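Local coordinates for protein kinase A regulatory subunit, putative (Trypanosoma cruzi, PDB 6HYQ), which probably acts as the regulatory subunit of a protein kinase A, and binds a guanosine in each of its two cyclic nucleotide-binding domains, at residues A[91-96]-A[122-127]; A[192-197]-A[245-250]; A[207-212]-A[226-231]. All coordinates share one frame; numbering follows the deposited sequence.

Interaction 1. Residues A[91-96]-A[122-127]. With GMP (guanosine), chain E.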
loop_
_atom_site.group_PDB
_atom_site.type_symbol
_atom_site.label_atom_id
_atom_site.label_comp_id
_atom_site.label_asym_id
_atom_site.label_seq_id
_atom_site.Cartn_x
_atom_site.Cartn_y
_atom_site.Cartn_z
ATOM N N ALA A 91 -18.678 2.316 1.384
ATOM C CA ALA A 91 -19.401 2.236 0.121
ATOM C C ALA A 91 -19.052 0.923 -0.575
ATOM O O ALA A 91 -17.891 0.519 -0.631
ATOM C CB ALA A 91 -19.123 3.458 -0.778
ATOM N N ASP A 92 -20.106 0.278 -1.086
ATOM C CA ASP A 92 -20.092 -1.052 -1.699
ATOM C C ASP A 92 -19.806 -0.915 -3.188
ATOM O O ASP A 92 -20.267 0.038 -3.847
ATOM C CB ASP A 92 -21.438 -1.782 -1.521
ATOM C CG ASP A 92 -21.733 -2.186 -0.102
ATOM O OD1 ASP A 92 -20.799 -2.348 0.691
ATOM O OD2 ASP A 92 -22.923 -2.365 0.220
ATOM N N ILE A 93 -19.097 -1.907 -3.722
ATOM C CA ILE A 93 -18.912 -2.051 -5.161
ATOM C C ILE A 93 -19.897 -3.101 -5.670
ATOM O O ILE A 93 -19.888 -4.254 -5.236
ATOM C CB ILE A 93 -17.456 -2.461 -5.499
ATOM C CG1 ILE A 93 -16.422 -1.454 -4.942
ATOM C CG2 ILE A 93 -17.297 -2.652 -7.049
ATOM C CD1 ILE A 93 -16.502 -0.097 -5.450
ATOM N N ILE A 94 -20.698 -2.735 -6.648
ATOM C CA ILE A 94 -21.752 -3.626 -7.103
ATOM C C ILE A 94 -21.579 -3.769 -8.607
ATOM O O ILE A 94 -21.715 -2.775 -9.349
ATOM C CB ILE A 94 -23.175 -3.128 -6.738
ATOM C CG1 ILE A 94 -23.222 -2.657 -5.265
ATOM C CG2 ILE A 94 -24.282 -4.240 -7.007
ATOM C CD1 ILE A 94 -24.564 -2.249 -4.724
ATOM N N LYS A 95 -21.284 -4.995 -9.042
ATOM C CA LYS A 95 -21.114 -5.358 -10.444
ATOM C C LYS A 95 -22.165 -6.405 -10.851
ATOM O O LYS A 95 -22.039 -7.591 -10.527
ATOM C CB LYS A 95 -19.696 -5.888 -10.664
ATOM C CG LYS A 95 -18.650 -4.802 -10.638
ATOM C CD LYS A 95 -17.565 -5.017 -11.663
ATOM C CE LYS A 95 -16.571 -6.027 -11.159
ATOM N NZ LYS A 95 -15.589 -6.340 -12.197
ATOM N N GLU A 96 -23.155 -5.984 -11.642
ATOM C CA GLU A 96 -24.250 -6.857 -12.082
ATOM C C GLU A 96 -25.103 -7.314 -10.896
ATOM O O GLU A 96 -25.222 -8.493 -10.608
ATOM C CB GLU A 96 -23.711 -8.060 -12.867
ATOM N N ALA A 122 -18.455 -0.330 -12.337
ATOM C CA ALA A 122 -19.199 -0.858 -11.222
ATOM C C ALA A 122 -19.887 0.290 -10.508
ATOM O O ALA A 122 -19.451 1.431 -10.567
ATOM C CB ALA A 122 -18.245 -1.617 -10.298
ATOM N N THR A 123 -20.964 -0.040 -9.844
ATOM C CA THR A 123 -21.724 0.938 -9.090
ATOM C C THR A 123 -21.190 1.069 -7.659
ATOM O O THR A 123 -20.812 0.080 -7.019
ATOM C CB THR A 123 -23.185 0.505 -9.076
ATOM O OG1 THR A 123 -23.697 0.564 -10.409
ATOM C CG2 THR A 123 -24.019 1.377 -8.116
ATOM N N VAL A 124 -21.187 2.299 -7.145
ATOM C CA VAL A 124 -20.614 2.589 -5.822
ATOM C C VAL A 124 -21.753 3.132 -4.989
ATOM O O VAL A 124 -22.287 4.214 -5.268
ATOM C CB VAL A 124 -19.422 3.588 -5.897
ATOM C CG1 VAL A 124 -18.850 3.885 -4.527
ATOM C CG2 VAL A 124 -18.294 3.066 -6.813
ATOM N N LYS A 125 -22.089 2.436 -3.931
ATOM C CA LYS A 125 -23.297 2.761 -3.213
ATOM C C LYS A 125 -22.922 2.949 -1.759
ATOM O O LYS A 125 -22.428 2.022 -1.111
ATOM C CB LYS A 125 -24.347 1.665 -3.415
ATOM C CG LYS A 125 -25.780 2.085 -3.210
ATOM C CD LYS A 125 -26.755 1.107 -3.889
ATOM C CE LYS A 125 -28.199 1.538 -3.690
ATOM N NZ LYS A 125 -29.178 0.645 -4.371
ATOM N N VAL A 126 -23.122 4.171 -1.273
ATOM C CA VAL A 126 -22.904 4.475 0.121
ATOM C C VAL A 126 -23.750 3.553 0.989
ATOM O O VAL A 126 -24.973 3.461 0.827
ATOM C CB VAL A 126 -23.259 5.946 0.397
ATOM C CG1 VAL A 126 -23.145 6.262 1.931
ATOM C CG2 VAL A 126 -22.372 6.876 -0.426
ATOM N N CYS A 127 -23.088 2.849 1.908
ATOM C CA CYS A 127 -23.745 1.954 2.851
ATOM C C CYS A 127 -23.601 2.414 4.308
ATOM O O CYS A 127 -23.793 1.610 5.224
ATOM C CB CYS A 127 -23.203 0.527 2.714
ATOM S SG CYS A 127 -21.440 0.391 2.930
HETATM O "O5'" GMP E . -16.070 1.101 -11.265
HETATM C "C5'" GMP E . -16.106 2.195 -10.359
HETATM C "C4'" GMP E . -15.085 2.069 -9.246
HETATM O "O4'" GMP E . -15.354 0.871 -8.471
HETATM C "C3'" GMP E . -13.605 1.950 -9.644
HETATM O "O3'" GMP E . -13.006 3.200 -9.905
HETATM C "C2'" GMP E . -12.971 1.226 -8.469
HETATM O "O2'" GMP E . -12.573 2.136 -7.410
HETATM C "C1'" GMP E . -14.121 0.313 -8.010
HETATM N N9 GMP E . -14.033 -0.998 -8.639
HETATM C C8 GMP E . -14.453 -1.267 -9.901
HETATM N N7 GMP E . -14.256 -2.568 -10.131
HETATM C C5 GMP E . -13.722 -3.050 -9.007
HETATM C C6 GMP E . -13.275 -4.439 -8.612
HETATM O O6 GMP E . -13.356 -5.347 -9.404
HETATM N N1 GMP E . -12.761 -4.626 -7.285
HETATM C C2 GMP E . -12.614 -3.571 -6.340
HETATM N N2 GMP E . -12.037 -3.936 -5.055
HETATM N N3 GMP E . -13.059 -2.275 -6.691
HETATM C C4 GMP E . -13.589 -2.068 -8.072
#
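Ile93 sets CG1 beside its own backbone N (chi1 -57°) and turns CD1 back toward Val124, while CG2, anti to that N, meets Ala122. CG2 of Ile93 lies 3.5 Å from CB of Ala122, and CD1 of Ile93 lies 3.9 Å from CG2 of Val124. The same CD1 reaches O4' of the guanosine at 3.4 Å, so this isoleucine lies against both the partner strand and the ribose. Lys95 bends at chi2 and chi3. Its CG presses on CB of Ala122 at 3.2 Å, a tight carbon pair, and its chain runs on toward the guanine O6. Ala122 N gives a weak hydrogen bond to O5' of the guanosine. On the face that carries Asp92, Ile94, Thr123 and Lys125, the Ile94 side chain crosses that of Lys125, with CD1 of Ile94 4.1 Å from CD of Lys125. Four backbone hydrogen bonds join the antiparallel strands, with Asp92 facing Lys125 and Ile94 facing Thr123. Asp92 N lies 2.9 Å from O of Lys125. Thr123 OG1 is bonded elsewhere, to Ala75 N. Strand 98-103 continues the sheet beyond 91-95, strand 71-73 continues it beyond 123-126, and Leu131 of strand 130-137 packs on Ala91 and Val126.

Interaction 2. Residues A[192-197]-A[245-250]. With GMP (guanosine), chain F.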
loop_
_atom_site.group_PDB
_atom_site.type_symbol
_atom_site.label_atom_id
_atom_site.label_comp_id
_atom_site.label_asym_id
_atom_site.label_seq_id
_atom_site.Cartn_x
_atom_site.Cartn_y
_atom_site.Cartn_z
ATOM N N ILE A 192 20.107 -4.697 3.973
ATOM C CA ILE A 192 18.715 -4.343 3.648
ATOM C C ILE A 192 18.038 -3.755 4.875
ATOM O O ILE A 192 17.323 -2.737 4.791
ATOM C CB ILE A 192 17.945 -5.601 3.147
ATOM C CG1 ILE A 192 18.644 -6.134 1.931
ATOM C CG2 ILE A 192 16.482 -5.363 2.923
ATOM C CD1 ILE A 192 18.070 -7.402 1.338
ATOM N N ILE A 193 18.242 -4.392 6.007
ATOM C CA ILE A 193 17.652 -3.926 7.237
ATOM C C ILE A 193 18.714 -3.997 8.328
ATOM O O ILE A 193 19.482 -4.977 8.380
ATOM C CB ILE A 193 16.441 -4.776 7.643
ATOM C CG1 ILE A 193 15.267 -4.622 6.678
ATOM C CG2 ILE A 193 15.981 -4.359 9.015
ATOM C CD1 ILE A 193 14.362 -5.793 6.825
ATOM N N HIS A 194 18.745 -2.992 9.185
ATOM C CA HIS A 194 19.644 -3.009 10.307
ATOM C C HIS A 194 18.914 -3.364 11.617
ATOM O O HIS A 194 17.827 -2.844 11.910
ATOM C CB HIS A 194 20.379 -1.649 10.517
ATOM C CG HIS A 194 21.505 -1.415 9.556
ATOM N ND1 HIS A 194 22.713 -2.059 9.692
ATOM C CD2 HIS A 194 21.616 -0.630 8.437
ATOM C CE1 HIS A 194 23.534 -1.664 8.734
ATOM N NE2 HIS A 194 22.893 -0.808 7.951
ATOM N N TYR A 195 19.557 -4.204 12.407
ATOM C CA TYR A 195 19.057 -4.490 13.730
ATOM C C TYR A 195 18.804 -3.231 14.538
ATOM O O TYR A 195 19.603 -2.294 14.510
ATOM C CB TYR A 195 20.067 -5.330 14.509
ATOM C CG TYR A 195 19.618 -5.661 15.884
ATOM C CD1 TYR A 195 18.861 -6.782 16.143
ATOM C CD2 TYR A 195 19.979 -4.831 16.966
ATOM C CE1 TYR A 195 18.473 -7.106 17.480
ATOM C CE2 TYR A 195 19.586 -5.143 18.258
ATOM C CZ TYR A 195 18.837 -6.258 18.500
ATOM O OH TYR A 195 18.455 -6.504 19.771
ATOM N N GLY A 196 17.732 -3.270 15.339
ATOM C CA GLY A 196 17.449 -2.208 16.320
ATOM C C GLY A 196 16.973 -0.885 15.738
ATOM O O GLY A 196 17.159 0.164 16.373
ATOM N N GLU A 197 16.397 -0.890 14.527
ATOM C CA GLU A 197 15.942 0.339 13.838
ATOM C C GLU A 197 14.451 0.259 13.620
ATOM O O GLU A 197 13.809 -0.807 13.789
ATOM C CB GLU A 197 16.680 0.545 12.513
ATOM N N VAL A 245 14.381 -6.617 14.994
ATOM C CA VAL A 245 14.962 -7.593 15.880
ATOM C C VAL A 245 16.015 -8.445 15.165
ATOM O O VAL A 245 16.573 -9.379 15.771
ATOM C CB VAL A 245 13.822 -8.485 16.376
ATOM C CG1 VAL A 245 12.765 -7.673 17.065
ATOM C CG2 VAL A 245 13.226 -9.152 15.227
ATOM N N ALA A 246 16.312 -8.127 13.889
ATOM C CA ALA A 246 17.373 -8.786 13.128
ATOM C C ALA A 246 17.923 -7.864 12.067
ATOM O O ALA A 246 17.239 -6.911 11.646
ATOM C CB ALA A 246 16.857 -10.045 12.414
ATOM N N ASP A 247 19.160 -8.118 11.683
ATOM C CA ASP A 247 19.713 -7.607 10.426
ATOM C C ASP A 247 19.222 -8.496 9.304
ATOM O O ASP A 247 19.116 -9.719 9.470
ATOM C CB ASP A 247 21.249 -7.623 10.337
ATOM C CG ASP A 247 21.980 -6.932 11.512
ATOM O OD1 ASP A 247 21.699 -5.783 11.893
ATOM O OD2 ASP A 247 22.954 -7.530 12.004
ATOM N N VAL A 248 19.016 -7.879 8.124
ATOM C CA VAL A 248 18.822 -8.623 6.899
ATOM C C VAL A 248 19.836 -8.089 5.955
ATOM O O VAL A 248 19.839 -6.851 5.683
ATOM C CB VAL A 248 17.422 -8.486 6.298
ATOM C CG1 VAL A 248 17.307 -9.470 4.973
ATOM C CG2 VAL A 248 16.331 -8.813 7.299
ATOM N N VAL A 249 20.702 -8.980 5.474
ATOM C CA VAL A 249 21.826 -8.605 4.639
ATOM C C VAL A 249 21.815 -9.418 3.305
ATOM O O VAL A 249 21.675 -10.652 3.298
ATOM C CB VAL A 249 23.177 -8.813 5.341
ATOM C CG1 VAL A 249 24.157 -8.172 4.566
ATOM C CG2 VAL A 249 23.221 -8.131 6.760
ATOM N N ALA A 250 22.108 -8.730 2.197
ATOM C CA ALA A 250 22.210 -9.409 0.910
ATOM C C ALA A 250 23.436 -10.323 0.910
ATOM O O ALA A 250 24.527 -9.912 1.310
ATOM C CB ALA A 250 22.311 -8.385 -0.239
HETATM O "O5'" GMP F . 13.429 -8.127 12.223
HETATM C "C5'" GMP F . 13.827 -7.754 10.901
HETATM C "C4'" GMP F . 13.253 -8.701 9.878
HETATM O "O4'" GMP F . 14.021 -9.914 9.885
HETATM C "C3'" GMP F . 11.818 -9.165 10.085
HETATM O "O3'" GMP F . 10.845 -8.216 9.665
HETATM C "C2'" GMP F . 11.798 -10.456 9.283
HETATM O "O2'" GMP F . 11.639 -10.125 7.891
HETATM C "C1'" GMP F . 13.226 -10.990 9.533
HETATM N N9 GMP F . 13.274 -11.912 10.652
HETATM C C8 GMP F . 13.324 -11.508 11.954
HETATM N N7 GMP F . 13.295 -12.590 12.759
HETATM C C5 GMP F . 13.151 -13.634 11.943
HETATM C C6 GMP F . 13.028 -15.110 12.225
HETATM O O6 GMP F . 13.042 -15.544 13.365
HETATM N N1 GMP F . 12.936 -15.986 11.121
HETATM C C2 GMP F . 12.910 -15.545 9.765
HETATM N N2 GMP F . 12.774 -16.482 8.626
HETATM N N3 GMP F . 13.001 -14.153 9.537
HETATM C C4 GMP F . 13.153 -13.211 10.643
HETATM O O HOH W 1 23.120 -3.467 11.978
#
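Two consecutive residues, Ile192 and Ile193, stand opposite the single residue Val248, a classic beta bulge. Their two N-H groups share one acceptor, the carbonyl O of Val248. Ile192 N is 2.8 Å from Val248 O on a bent path (133°). Ile193 N makes the straighter bond to Val248 O (169°) and meets a lone pair in the carbonyl plane. Val248 N returns a bond to Ile193 O. The side chains of Ile193 and Val248 run alongside each other on one face of the sheet, with CD1 of Ile193 3.6 Å from CG2 of Val248. That methyl group of Val248 also touches the guanosine ribose, 3.6 Å from O4'. The next residue, His194, reaches across through a water, which lies in plane at the ring edge, bonded to ND1, and donates to OD1 of Asp247. Tyr195 N binds the same oxygen directly, at 2.7 Å from Asp247 OD1 and on its anti side. With CG anti to the backbone N (chi1 180°), the Tyr195 ring extends along the second segment. It meets Val245 O at its edge, with CE1 3.4 Å from that oxygen. Beyond it the chain completes a type II turn, His194 to Glu197. At the far end of this contact, Val245 N bonds O5' of the guanosine at 3.3 Å. Asp247 is buried, and its other oxygen, OD2, forms a salt bridge with Arg215. Its carboxylate is therefore held through both oxygens, by a backbone N-H and a water on one and a guanidinium on the other, which would probably favour the charged form.

Interaction 3. Residues A[207-212]-A[226-231]. With GMP (guanosine), chain F.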
loop_
_atom_site.group_PDB
_atom_site.type_symbol
_atom_site.label_atom_id
_atom_site.label_comp_id
_atom_site.label_asym_id
_atom_site.label_seq_id
_atom_site.Cartn_x
_atom_site.Cartn_y
_atom_site.Cartn_z
ATOM N N GLU A 207 14.980 -11.382 -7.062
ATOM C CA GLU A 207 16.173 -12.103 -7.425
ATOM C C GLU A 207 17.223 -11.913 -6.311
ATOM O O GLU A 207 17.367 -10.845 -5.720
ATOM C CB GLU A 207 16.642 -11.636 -8.832
ATOM C CG GLU A 207 17.609 -12.576 -9.591
ATOM C CD GLU A 207 17.713 -12.236 -11.091
ATOM O OE1 GLU A 207 16.711 -11.765 -11.670
ATOM O OE2 GLU A 207 18.795 -12.419 -11.688
ATOM N N GLY A 208 17.962 -13.031 -6.068
ATOM C CA GLY A 208 19.111 -13.036 -5.179
ATOM C C GLY A 208 18.689 -13.744 -3.905
ATOM O O GLY A 208 17.600 -14.316 -3.831
ATOM N N THR A 209 19.574 -13.713 -2.902
ATOM C CA THR A 209 19.410 -14.391 -1.626
ATOM C C THR A 209 19.786 -13.460 -0.492
ATOM O O THR A 209 20.618 -12.552 -0.658
ATOM C CB THR A 209 20.246 -15.683 -1.613
ATOM O OG1 THR A 209 19.722 -16.557 -2.615
ATOM C CG2 THR A 209 20.299 -16.388 -0.124
ATOM N N VAL A 210 19.118 -13.606 0.644
ATOM C CA VAL A 210 19.486 -12.787 1.803
ATOM C C VAL A 210 19.649 -13.643 3.043
ATOM O O VAL A 210 19.041 -14.709 3.172
ATOM C CB VAL A 210 18.442 -11.694 2.109
ATOM C CG1 VAL A 210 18.087 -11.011 0.820
ATOM C CG2 VAL A 210 17.228 -12.327 2.697
ATOM N N GLU A 211 20.423 -13.102 3.979
ATOM C CA GLU A 211 20.576 -13.679 5.317
ATOM C C GLU A 211 20.021 -12.697 6.364
ATOM O O GLU A 211 20.215 -11.481 6.292
ATOM C CB GLU A 211 22.052 -13.974 5.681
ATOM C CG GLU A 211 22.924 -12.758 5.677
ATOM C CD GLU A 211 24.395 -13.050 5.894
ATOM O OE1 GLU A 211 25.214 -12.154 5.562
ATOM O OE2 GLU A 211 24.739 -14.156 6.382
ATOM N N VAL A 212 19.350 -13.327 7.346
ATOM C CA VAL A 212 18.717 -12.705 8.509
ATOM C C VAL A 212 19.677 -12.979 9.671
ATOM O O VAL A 212 19.949 -14.139 9.971
ATOM C CB VAL A 212 17.333 -13.305 8.759
ATOM C CG1 VAL A 212 16.652 -12.651 9.952
ATOM C CG2 VAL A 212 16.481 -13.230 7.432
ATOM N N GLU A 226 18.221 -18.082 5.703
ATOM C CA GLU A 226 18.332 -17.332 4.462
ATOM C C GLU A 226 16.959 -17.178 3.817
ATOM O O GLU A 226 16.026 -17.925 4.101
ATOM C CB GLU A 226 19.268 -18.025 3.471
ATOM C CG GLU A 226 20.706 -18.093 3.896
ATOM C CD GLU A 226 21.633 -18.499 2.783
ATOM O OE1 GLU A 226 22.824 -18.137 2.819
ATOM O OE2 GLU A 226 21.164 -19.153 1.848
ATOM N N PHE A 227 16.849 -16.245 2.880
ATOM C CA PHE A 227 15.606 -16.061 2.152
ATOM C C PHE A 227 15.943 -15.848 0.704
ATOM O O PHE A 227 17.032 -15.396 0.397
ATOM C CB PHE A 227 14.809 -14.869 2.638
ATOM C CG PHE A 227 13.906 -15.188 3.754
ATOM C CD1 PHE A 227 13.091 -16.288 3.690
ATOM C CD2 PHE A 227 13.819 -14.364 4.854
ATOM C CE1 PHE A 227 12.236 -16.557 4.701
ATOM C CE2 PHE A 227 12.955 -14.634 5.842
ATOM C CZ PHE A 227 12.173 -15.710 5.774
ATOM N N THR A 228 14.998 -16.123 -0.181
ATOM C CA THR A 228 15.277 -15.982 -1.602
ATOM C C THR A 228 13.990 -15.570 -2.360
ATOM O O THR A 228 13.044 -15.042 -1.773
ATOM C CB THR A 228 15.930 -17.314 -2.055
ATOM O OG1 THR A 228 16.387 -17.190 -3.388
ATOM C CG2 THR A 228 14.976 -18.425 -1.939
ATOM N N GLN A 229 13.956 -15.797 -3.675
ATOM C CA GLN A 229 12.889 -15.309 -4.566
ATOM C C GLN A 229 11.495 -15.675 -4.074
ATOM O O GLN A 229 11.231 -16.803 -3.682
ATOM C CB GLN A 229 13.128 -15.891 -5.971
ATOM C CG GLN A 229 12.047 -15.729 -6.973
ATOM C CD GLN A 229 12.371 -16.615 -8.201
ATOM O OE1 GLN A 229 13.382 -16.371 -8.908
ATOM N NE2 GLN A 229 11.521 -17.680 -8.443
ATOM N N GLY A 230 10.606 -14.713 -4.063
ATOM C CA GLY A 230 9.280 -14.957 -3.574
ATOM C C GLY A 230 9.084 -14.801 -2.065
ATOM O O GLY A 230 7.951 -14.621 -1.624
ATOM N N ASP A 231 10.173 -14.859 -1.265
ATOM C CA ASP A 231 10.084 -14.568 0.179
ATOM C C ASP A 231 9.928 -13.078 0.444
ATOM O O ASP A 231 10.319 -12.223 -0.344
ATOM C CB ASP A 231 11.325 -15.057 0.957
ATOM C CG ASP A 231 11.460 -16.626 0.969
ATOM O OD1 ASP A 231 10.440 -17.307 1.277
ATOM O OD2 ASP A 231 12.660 -17.100 0.641
HETATM O "O5'" GMP F . 13.429 -8.127 12.223
HETATM C "C5'" GMP F . 13.827 -7.754 10.901
HETATM C "C4'" GMP F . 13.253 -8.701 9.878
HETATM O "O4'" GMP F . 14.021 -9.914 9.885
HETATM C "C3'" GMP F . 11.818 -9.165 10.085
HETATM O "O3'" GMP F . 10.845 -8.216 9.665
HETATM C "C2'" GMP F . 11.798 -10.456 9.283
HETATM O "O2'" GMP F . 11.639 -10.125 7.891
HETATM C "C1'" GMP F . 13.226 -10.990 9.533
HETATM N N9 GMP F . 13.274 -11.912 10.652
HETATM C C8 GMP F . 13.324 -11.508 11.954
HETATM N N7 GMP F . 13.295 -12.590 12.759
HETATM C C5 GMP F . 13.151 -13.634 11.943
HETATM C C6 GMP F . 13.028 -15.110 12.225
HETATM O O6 GMP F . 13.042 -15.544 13.365
HETATM N N1 GMP F . 12.936 -15.986 11.121
HETATM C C2 GMP F . 12.910 -15.545 9.765
HETATM N N2 GMP F . 12.774 -16.482 8.626
HETATM N N3 GMP F . 13.001 -14.153 9.537
HETATM C C4 GMP F . 13.153 -13.211 10.643
#
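Backbone hydrogen bonds pair Val210 with Phe227 in both directions. Val210 N reaches Phe227 O at 2.8 Å, and Phe227 N reaches Val210 O at 2.7 Å. Two CA-H...O contacts add to them, from Thr209 to Phe227 O and from Glu226 to Val210 O. One side-chain hydrogen bond crosses the contact. Thr228 has OG1 anti to its backbone N (chi1 -173°), which carries the hydroxyl over to donate to Gly208 O at 3.2 Å. Within its own segment Thr228 N points almost straight at OD2 of Asp231 (174°), bracing the type II turn from Thr228 to Asp231. Apolar contact gathers round Phe227. CG2 of Val210 touches its CB at 3.5 Å, and CG2 of Val212 meets the ring at CD2, 3.9 Å away. CG2 of Thr209 lies against the carboxylate of Glu226, whose OE1 is paired with Lys223. The guanosine is touched by both segments: CG1 of Val212 lies 3.5 Å from N9, and CZ of Phe227 comes close to N2, 3.0 Å away. The two segments belong to the antiparallel hairpin of strands 210-215 and 221-227, part of the beta-roll of a cyclic nucleotide-binding domain. Here it lines the base side of the pocket.

Overall arrangement
From the N terminus, interaction 1 comes first. It joins strands 91-95 and 123-126 and closes a loop of 25 residues that carries strand 98-103 and helix 111-116, within the first cyclic nucleotide-binding domain. In the second domain, interaction 2 opens at 192 and closes at 250, tying edge strand 191-193 to 247-250. Interaction 3 opens and closes between those ends, joining the two strands of one hairpin. Interactions 2 and 3 meet in one sheet, where strands 247-250 and 210-215 are neighbours, and Val249 N probably bonds Glu211 O. They share one guanosine. Interaction 1 touches the other, on the opposite side of the chain's centre, its centre about 43 Å from that of interaction 2.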